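Local coordinates for protein profilin I (Acanthamoeba castellanii, PDB 1ACF) that binds monomeric actin in a 1:1 complex and so tunes filament assembly, and also binds PIP2, thereby inhibiting the formation of IP3 and DG, at residues A19-L24 / S92-V97; D74-G79 / V112-A117. All blocks are in the same frame, centred on the assembly; numbering follows the deposited sequence.

Contact 1: A19-L24 / S92-V97; sequences AAILGL and SKAILV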
ATOM      1  N   ALA A  19      -3.216   4.712   5.609  1.00  3.88           N
ATOM      2  CA  ALA A  19      -3.107   3.245   5.217  1.00  5.74           C
ATOM      3  C   ALA A  19      -4.458   2.679   4.845  1.00  3.85           C
ATOM      4  O   ALA A  19      -5.558   3.052   5.298  1.00  2.95           O
ATOM      5  CB  ALA A  19      -2.433   2.473   6.339  1.00  2.00           C
ATOM      6  N   ALA A  20      -4.442   1.738   3.929  1.00  7.30           N
ATOM      7  CA  ALA A  20      -5.689   1.046   3.518  1.00  5.90           C
ATOM      8  C   ALA A  20      -5.321  -0.449   3.367  1.00  8.50           C
ATOM      9  O   ALA A  20      -4.121  -0.735   3.249  1.00  7.90           O
ATOM     10  CB  ALA A  20      -6.299   1.584   2.256  1.00  8.06           C
ATOM     11  N   ILE A  21      -6.350  -1.277   3.417  1.00  6.80           N
ATOM     12  CA  ILE A  21      -6.202  -2.722   3.217  1.00  7.29           C
ATOM     13  C   ILE A  21      -7.197  -3.127   2.133  1.00  4.07           C
ATOM     14  O   ILE A  21      -8.416  -2.895   2.310  1.00  3.88           O
ATOM     15  CB  ILE A  21      -6.318  -3.643   4.456  1.00  6.35           C
ATOM     16  CG1 ILE A  21      -5.074  -3.648   5.362  1.00  2.42           C
ATOM     17  CG2 ILE A  21      -6.566  -5.091   3.914  1.00 11.37           C
ATOM     18  CD1 ILE A  21      -5.387  -4.354   6.726  1.00  2.07           C
ATOM     19  N   LEU A  22      -6.617  -3.609   1.035  1.00  2.56           N
ATOM     20  CA  LEU A  22      -7.513  -4.048  -0.053  1.00  5.91           C
ATOM     21  C   LEU A  22      -7.592  -5.573  -0.280  1.00  7.02           C
ATOM     22  O   LEU A  22      -6.748  -6.381   0.108  1.00  9.72           O
ATOM     23  CB  LEU A  22      -6.999  -3.454  -1.363  1.00  6.23           C
ATOM     24  CG  LEU A  22      -7.067  -2.032  -1.795  1.00  6.97           C
ATOM     25  CD1 LEU A  22      -6.843  -1.075  -0.662  1.00  8.17           C
ATOM     26  CD2 LEU A  22      -6.040  -1.922  -2.915  1.00 11.28           C
ATOM     27  N   GLY A  23      -8.605  -5.890  -1.059  1.00  6.95           N
ATOM     28  CA  GLY A  23      -8.928  -7.205  -1.590  1.00  9.35           C
ATOM     29  C   GLY A  23      -8.253  -7.256  -2.991  1.00 11.77           C
ATOM     30  O   GLY A  23      -7.979  -6.249  -3.618  1.00  9.50           O
ATOM     31  N   LEU A  24      -8.012  -8.486  -3.442  1.00 14.40           N
ATOM     32  CA  LEU A  24      -7.386  -8.766  -4.748  1.00 11.10           C
ATOM     33  C   LEU A  24      -8.335  -8.382  -5.850  1.00  9.29           C
ATOM     34  O   LEU A  24      -7.875  -8.319  -7.025  1.00 14.12           O
ATOM     35  CB  LEU A  24      -6.801 -10.195  -4.741  1.00 10.52           C
ATOM     36  CG  LEU A  24      -5.598 -10.513  -3.877  1.00  8.31           C
ATOM     37  CD1 LEU A  24      -5.092 -11.942  -4.150  1.00  7.28           C
ATOM     38  CD2 LEU A  24      -4.450  -9.567  -4.190  1.00  9.02           C
ATOM     39  N   SER A  92      -1.362 -13.001   0.627  1.00  8.69           N
ATOM     40  CA  SER A  92      -2.056 -14.139  -0.027  1.00  6.49           C
ATOM     41  C   SER A  92      -3.407 -13.750  -0.544  1.00  6.07           C
ATOM     42  O   SER A  92      -3.798 -14.123  -1.700  1.00  5.32           O
ATOM     43  CB  SER A  92      -2.103 -15.323   0.923  1.00  6.92           C
ATOM     44  OG  SER A  92      -3.315 -15.282   1.670  1.00 13.54           O
ATOM     45  N   LYS A  93      -4.165 -13.001   0.285  1.00  6.16           N
ATOM     46  CA  LYS A  93      -5.534 -12.581  -0.092  1.00  6.15           C
ATOM     47  C   LYS A  93      -5.831 -11.082  -0.119  1.00  5.86           C
ATOM     48  O   LYS A  93      -6.996 -10.711  -0.390  1.00  7.10           O
ATOM     49  CB  LYS A  93      -6.522 -13.177   0.962  1.00  4.28           C
ATOM     50  CG  LYS A  93      -6.607 -14.676   0.891  1.00 10.48           C
ATOM     51  CD  LYS A  93      -7.067 -15.265   2.236  1.00 10.79           C
ATOM     52  CE  LYS A  93      -6.797 -16.782   2.110  1.00 11.49           C
ATOM     53  NZ  LYS A  93      -5.317 -16.981   2.213  1.00  5.53           N
ATOM     54  N   ALA A  94      -4.864 -10.244   0.212  1.00  7.03           N
ATOM     55  CA  ALA A  94      -5.077  -8.800   0.363  1.00  8.73           C
ATOM     56  C   ALA A  94      -3.856  -8.003  -0.038  1.00  7.95           C
ATOM     57  O   ALA A  94      -2.780  -8.575  -0.280  1.00  7.98           O
ATOM     58  CB  ALA A  94      -5.295  -8.510   1.891  1.00  2.00           C
ATOM     59  N   ILE A  95      -4.131  -6.691  -0.090  1.00  8.78           N
ATOM     60  CA  ILE A  95      -3.046  -5.742  -0.402  1.00  8.13           C
ATOM     61  C   ILE A  95      -3.011  -4.624   0.671  1.00  3.72           C
ATOM     62  O   ILE A  95      -4.039  -4.027   0.906  1.00  2.00           O
ATOM     63  CB  ILE A  95      -3.136  -5.069  -1.797  1.00  6.56           C
ATOM     64  CG1 ILE A  95      -3.339  -6.131  -2.908  1.00  8.45           C
ATOM     65  CG2 ILE A  95      -1.756  -4.320  -1.975  1.00  5.39           C
ATOM     66  CD1 ILE A  95      -3.986  -5.577  -4.225  1.00  3.47           C
ATOM     67  N   LEU A  96      -1.820  -4.462   1.188  1.00  3.25           N
ATOM     68  CA  LEU A  96      -1.510  -3.444   2.189  1.00  7.30           C
ATOM     69  C   LEU A  96      -0.961  -2.198   1.453  1.00  7.68           C
ATOM     70  O   LEU A  96      -0.105  -2.388   0.590  1.00  9.56           O
ATOM     71  CB  LEU A  96      -0.511  -3.825   3.270  1.00  4.69           C
ATOM     72  CG  LEU A  96      -0.695  -5.043   4.083  1.00  6.51           C
ATOM     73  CD1 LEU A  96       0.286  -5.195   5.216  1.00  5.06           C
ATOM     74  CD2 LEU A  96      -2.137  -5.010   4.641  1.00 12.43           C
ATOM     75  N   VAL A  97      -1.534  -1.053   1.864  1.00 10.92           N
ATOM     76  CA  VAL A  97      -1.076   0.251   1.336  1.00  9.83           C
ATOM     77  C   VAL A  97      -0.684   1.161   2.527  1.00  7.21           C
ATOM     78  O   VAL A  97      -1.565   1.473   3.349  1.00  8.35           O
ATOM     79  CB  VAL A  97      -2.072   0.974   0.433  1.00 12.71           C
ATOM     80  CG1 VAL A  97      -1.313   2.204  -0.162  1.00 15.38           C
ATOM     81  CG2 VAL A  97      -2.716   0.167  -0.665  1.00  9.30           C
TER
HETATM   82  O   HOH W   1      -9.204 -11.258  -2.273  1.00  8.64           O
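I21 and L96 lie side by side and point the same way from a non-hydrogen-bonded antiparallel pair, with I21 CG1 only 3.3 Å from L96 CD2, tighter than ordinary van der Waals contact. In both, the first torsion sets the leading carbon anti to the carbonyl carbon (I21 CG1, chi1 -76°; L96 CG, chi1 -53°). This face of the sheet is covered by two helices: W2 and Y5 of helix 2-11 touch I21, and helix 106-121 packs on L96. On the other face L22 stands beside I95, CB to CB 4.2 Å, and L22 CD1 lies 4.3 Å from V97 CG2. L24 crosses I95 at about a right angle, its CD2 3.8 Å from I95 CG1. Two reciprocal pairs of backbone bonds fix the register. L22 N to I95 O is short and straight (2.6 Å, 170°), whereas I95 N approaches L22 O from above the carbonyl plane. A water joins L24 N to K93 O. Backbone polarity is thus met between neighbouring strands of the central profilin sheet, and the buried side chains bring almost purely apolar surface to both faces.

Contact 2: D74-G79 / V112-A117; sequences DRSIYG and VVEKLA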
ATOM      1  N   ASP A  74       6.083  -9.283  -7.549  1.00 13.13           N
ATOM      2  CA  ASP A  74       4.917 -10.115  -7.195  1.00 13.79           C
ATOM      3  C   ASP A  74       4.466  -9.896  -5.764  1.00 11.22           C
ATOM      4  O   ASP A  74       3.319 -10.198  -5.425  1.00  9.16           O
ATOM      5  CB  ASP A  74       5.225 -11.608  -7.466  1.00 20.39           C
ATOM      6  CG  ASP A  74       5.693 -11.805  -8.902  1.00 26.84           C
ATOM      7  OD1 ASP A  74       4.980 -11.329  -9.823  1.00 29.44           O
ATOM      8  OD2 ASP A  74       6.772 -12.372  -9.100  1.00 31.42           O
ATOM      9  N   ARG A  75       5.422  -9.322  -5.002  1.00 10.26           N
ATOM     10  CA  ARG A  75       5.043  -9.052  -3.599  1.00 14.04           C
ATOM     11  C   ARG A  75       4.992  -7.571  -3.255  1.00 10.93           C
ATOM     12  O   ARG A  75       4.111  -7.159  -2.491  1.00  9.96           O
ATOM     13  CB  ARG A  75       5.929  -9.833  -2.610  1.00 14.69           C
ATOM     14  CG  ARG A  75       5.574  -9.546  -1.111  1.00 12.29           C
ATOM     15  CD  ARG A  75       6.812  -9.556  -0.335  1.00  7.87           C
ATOM     16  NE  ARG A  75       6.800  -9.317   1.020  1.00 14.51           N
ATOM     17  CZ  ARG A  75       6.567  -9.903   2.176  1.00 18.37           C
ATOM     18  NH1 ARG A  75       6.194 -11.168   2.318  1.00 15.14           N
ATOM     19  NH2 ARG A  75       6.767  -9.214   3.326  1.00 16.85           N
ATOM     20  N   SER A  76       5.867  -6.763  -3.818  1.00 10.58           N
ATOM     21  CA  SER A  76       5.994  -5.350  -3.478  1.00  8.13           C
ATOM     22  C   SER A  76       6.062  -4.346  -4.587  1.00  9.47           C
ATOM     23  O   SER A  76       7.019  -4.488  -5.365  1.00  9.58           O
ATOM     24  CB  SER A  76       7.401  -5.234  -2.804  1.00  4.35           C
ATOM     25  OG  SER A  76       7.296  -5.849  -1.524  1.00  5.74           O
ATOM     26  N   ILE A  77       5.202  -3.341  -4.506  1.00 10.14           N
ATOM     27  CA  ILE A  77       5.206  -2.190  -5.400  1.00 11.84           C
ATOM     28  C   ILE A  77       5.415  -0.898  -4.552  1.00 12.17           C
ATOM     29  O   ILE A  77       4.598  -0.515  -3.687  1.00 10.74           O
ATOM     30  CB  ILE A  77       3.945  -2.027  -6.290  1.00 13.35           C
ATOM     31  CG1 ILE A  77       3.913  -3.123  -7.401  1.00 10.90           C
ATOM     32  CG2 ILE A  77       3.928  -0.573  -6.972  1.00 11.75           C
ATOM     33  CD1 ILE A  77       2.457  -3.280  -7.989  1.00 10.23           C
ATOM     34  N   TYR A  78       6.498  -0.226  -4.856  1.00 12.18           N
ATOM     35  CA  TYR A  78       6.861   1.030  -4.182  1.00 10.76           C
ATOM     36  C   TYR A  78       6.704   2.232  -5.167  1.00 12.02           C
ATOM     37  O   TYR A  78       7.124   2.220  -6.334  1.00  9.22           O
ATOM     38  CB  TYR A  78       8.255   0.949  -3.594  1.00  8.98           C
ATOM     39  CG  TYR A  78       8.472   0.004  -2.423  1.00 11.07           C
ATOM     40  CD1 TYR A  78       7.524  -0.896  -1.935  1.00 10.96           C
ATOM     41  CD2 TYR A  78       9.768  -0.070  -1.899  1.00 10.10           C
ATOM     42  CE1 TYR A  78       7.840  -1.806  -0.927  1.00 11.36           C
ATOM     43  CE2 TYR A  78      10.110  -0.963  -0.905  1.00 13.41           C
ATOM     44  CZ  TYR A  78       9.125  -1.822  -0.406  1.00 10.94           C
ATOM     45  OH  TYR A  78       9.531  -2.651   0.607  1.00 11.70           O
ATOM     46  N   GLY A  79       6.087   3.264  -4.595  1.00 10.70           N
ATOM     47  CA  GLY A  79       5.811   4.543  -5.265  1.00 13.91           C
ATOM     48  C   GLY A  79       6.530   5.687  -4.532  1.00 11.18           C
ATOM     49  O   GLY A  79       6.700   5.630  -3.282  1.00  9.78           O
ATOM     50  N   VAL A 112       8.010  -1.317   8.224  1.00  9.50           N
ATOM     51  CA  VAL A 112       6.754  -1.565   8.960  1.00  8.43           C
ATOM     52  C   VAL A 112       5.678  -2.260   8.114  1.00  7.12           C
ATOM     53  O   VAL A 112       5.007  -3.163   8.678  1.00  6.58           O
ATOM     54  CB  VAL A 112       6.270  -0.285   9.665  1.00  7.90           C
ATOM     55  CG1 VAL A 112       4.830  -0.416  10.112  1.00  7.91           C
ATOM     56  CG2 VAL A 112       7.186   0.175  10.797  1.00  9.19           C
ATOM     57  N   VAL A 113       5.402  -1.881   6.885  1.00  4.86           N
ATOM     58  CA  VAL A 113       4.362  -2.484   6.038  1.00  5.05           C
ATOM     59  C   VAL A 113       4.723  -3.950   5.680  1.00  2.51           C
ATOM     60  O   VAL A 113       3.865  -4.808   5.885  1.00  2.73           O
ATOM     61  CB  VAL A 113       4.039  -1.683   4.771  1.00  6.14           C
ATOM     62  CG1 VAL A 113       2.819  -2.232   4.030  1.00  4.65           C
ATOM     63  CG2 VAL A 113       3.885  -0.184   5.029  1.00 10.67           C
ATOM     64  N   GLU A 114       5.936  -4.177   5.261  1.00  3.83           N
ATOM     65  CA  GLU A 114       6.564  -5.431   4.930  1.00  5.35           C
ATOM     66  C   GLU A 114       6.504  -6.402   6.105  1.00  7.27           C
ATOM     67  O   GLU A 114       6.097  -7.572   5.958  1.00  7.32           O
ATOM     68  CB  GLU A 114       8.008  -5.270   4.474  1.00  8.61           C
ATOM     69  CG  GLU A 114       8.259  -4.629   3.104  1.00  5.12           C
ATOM     70  CD  GLU A 114       7.890  -5.377   1.887  1.00 12.05           C
ATOM     71  OE1 GLU A 114       7.495  -6.544   2.132  1.00 12.52           O
ATOM     72  OE2 GLU A 114       7.934  -5.033   0.701  1.00 11.68           O
ATOM     73  N   LYS A 115       6.751  -5.960   7.324  1.00  6.38           N
ATOM     74  CA  LYS A 115       6.639  -6.808   8.510  1.00  6.27           C
ATOM     75  C   LYS A 115       5.193  -7.122   8.857  1.00  6.78           C
ATOM     76  O   LYS A 115       4.974  -8.239   9.378  1.00  8.30           O
ATOM     77  CB  LYS A 115       7.272  -6.187   9.736  1.00  6.38           C
ATOM     78  CG  LYS A 115       8.682  -6.606   9.957  1.00  6.59           C
ATOM     79  CD  LYS A 115       9.358  -7.140   8.722  1.00  6.31           C
ATOM     80  CE  LYS A 115      10.714  -7.691   9.203  1.00  9.44           C
ATOM     81  NZ  LYS A 115      11.651  -7.900   8.070  1.00 12.55           N
ATOM     82  N   LEU A 116       4.240  -6.210   8.675  1.00  7.77           N
ATOM     83  CA  LEU A 116       2.832  -6.452   8.977  1.00  6.23           C
ATOM     84  C   LEU A 116       2.290  -7.472   7.921  1.00  6.05           C
ATOM     85  O   LEU A 116       1.334  -8.148   8.230  1.00  8.53           O
ATOM     86  CB  LEU A 116       1.929  -5.209   8.875  1.00  4.06           C
ATOM     87  CG  LEU A 116       0.851  -4.899   9.861  1.00  2.72           C
ATOM     88  CD1 LEU A 116      -0.443  -4.311   9.298  1.00  2.73           C
ATOM     89  CD2 LEU A 116       0.533  -6.031  10.779  1.00  5.27           C
ATOM     90  N   ALA A 117       2.854  -7.417   6.733  1.00  7.99           N
ATOM     91  CA  ALA A 117       2.458  -8.334   5.631  1.00  5.45           C
ATOM     92  C   ALA A 117       2.865  -9.772   6.081  1.00  7.95           C
ATOM     93  O   ALA A 117       1.980 -10.632   6.033  1.00  8.83           O
ATOM     94  CB  ALA A 117       3.065  -7.956   4.362  1.00  2.00           C
TER
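Both carboxylate oxygens of E114 are engaged, each by two donors from segment 74-79. R75 grips OE1 side-on with two nitrogens: R75 NE lies 3.1 Å from E114 OE1 at an N-H...O angle of 162°, E114 OE1 receiving it on its syn lone pair, while R75 NH2, 3.0 Å from E114 OE1, meets it nearly along the C-O axis. The guanidinium and carboxylate planes are only 6° apart, so this salt bridge is almost flat. OE2 takes two hydroxyls, one on each lone pair. S76 OG donates to the syn side in a very short bond, 2.5 Å from E114 OE2, and Y78 OH donates to the anti side, 2.9 Å from E114 OE2. The oxygen sits at the edge of the Y78 ring, whose plane is turned 59° from the carboxylate. Four donors of this kind should favour the ionised carboxylate and resist its rotation about the last bond.

Strand 76-81 and helix 106-121 belong to the profilin fold, in which the C-terminal helix lies over one face of a central antiparallel sheet. S76 and Y78, two apart on the strand, both offer hydroxyls to the helix, whereas I77 between them packs on helix 39-50 across the sheet. Strand 84-90 also touches this site, V89 contacting R75, E114 and A117.

E114 gets to the donors by a bend at chi2, and R75 CG stands anti to the backbone N. R75 NH2 also forms a salt bridge with D118, one helical turn beyond E114, so the guanidinium spans two acids. At the strand's start D73 OD1 accepts from the backbone N of both R75 and S76, which is consistent with D73 holding the backbone that presents these side chains. K115, an actin-binding site, is the next residue after E114, and its side chain leaves the helix away from the strand.

From the N terminus, the chain passes through helix 2-11 and enters strand 18-23, the first partner of contact 1. It then runs through strand 28-31, helices 39-50 and 53-58 and strand 65-72 before reaching 74-79, the first half of contact 2. Strand 84-90 leads on to 92-97, which closes the long loop of contact 1, and helix 106-121 finally closes contact 2 at 112-117. The two closures therefore cross rather than nest. Contact 1 joins strands near the N and C termini within the sheet; contact 2 ties strand 76-81, on the other side of strand 84-90 from strand 94-100, to the C-terminal helix. They meet where L96 CD1 packs 3.7 Å from V113 O, beneath that helix.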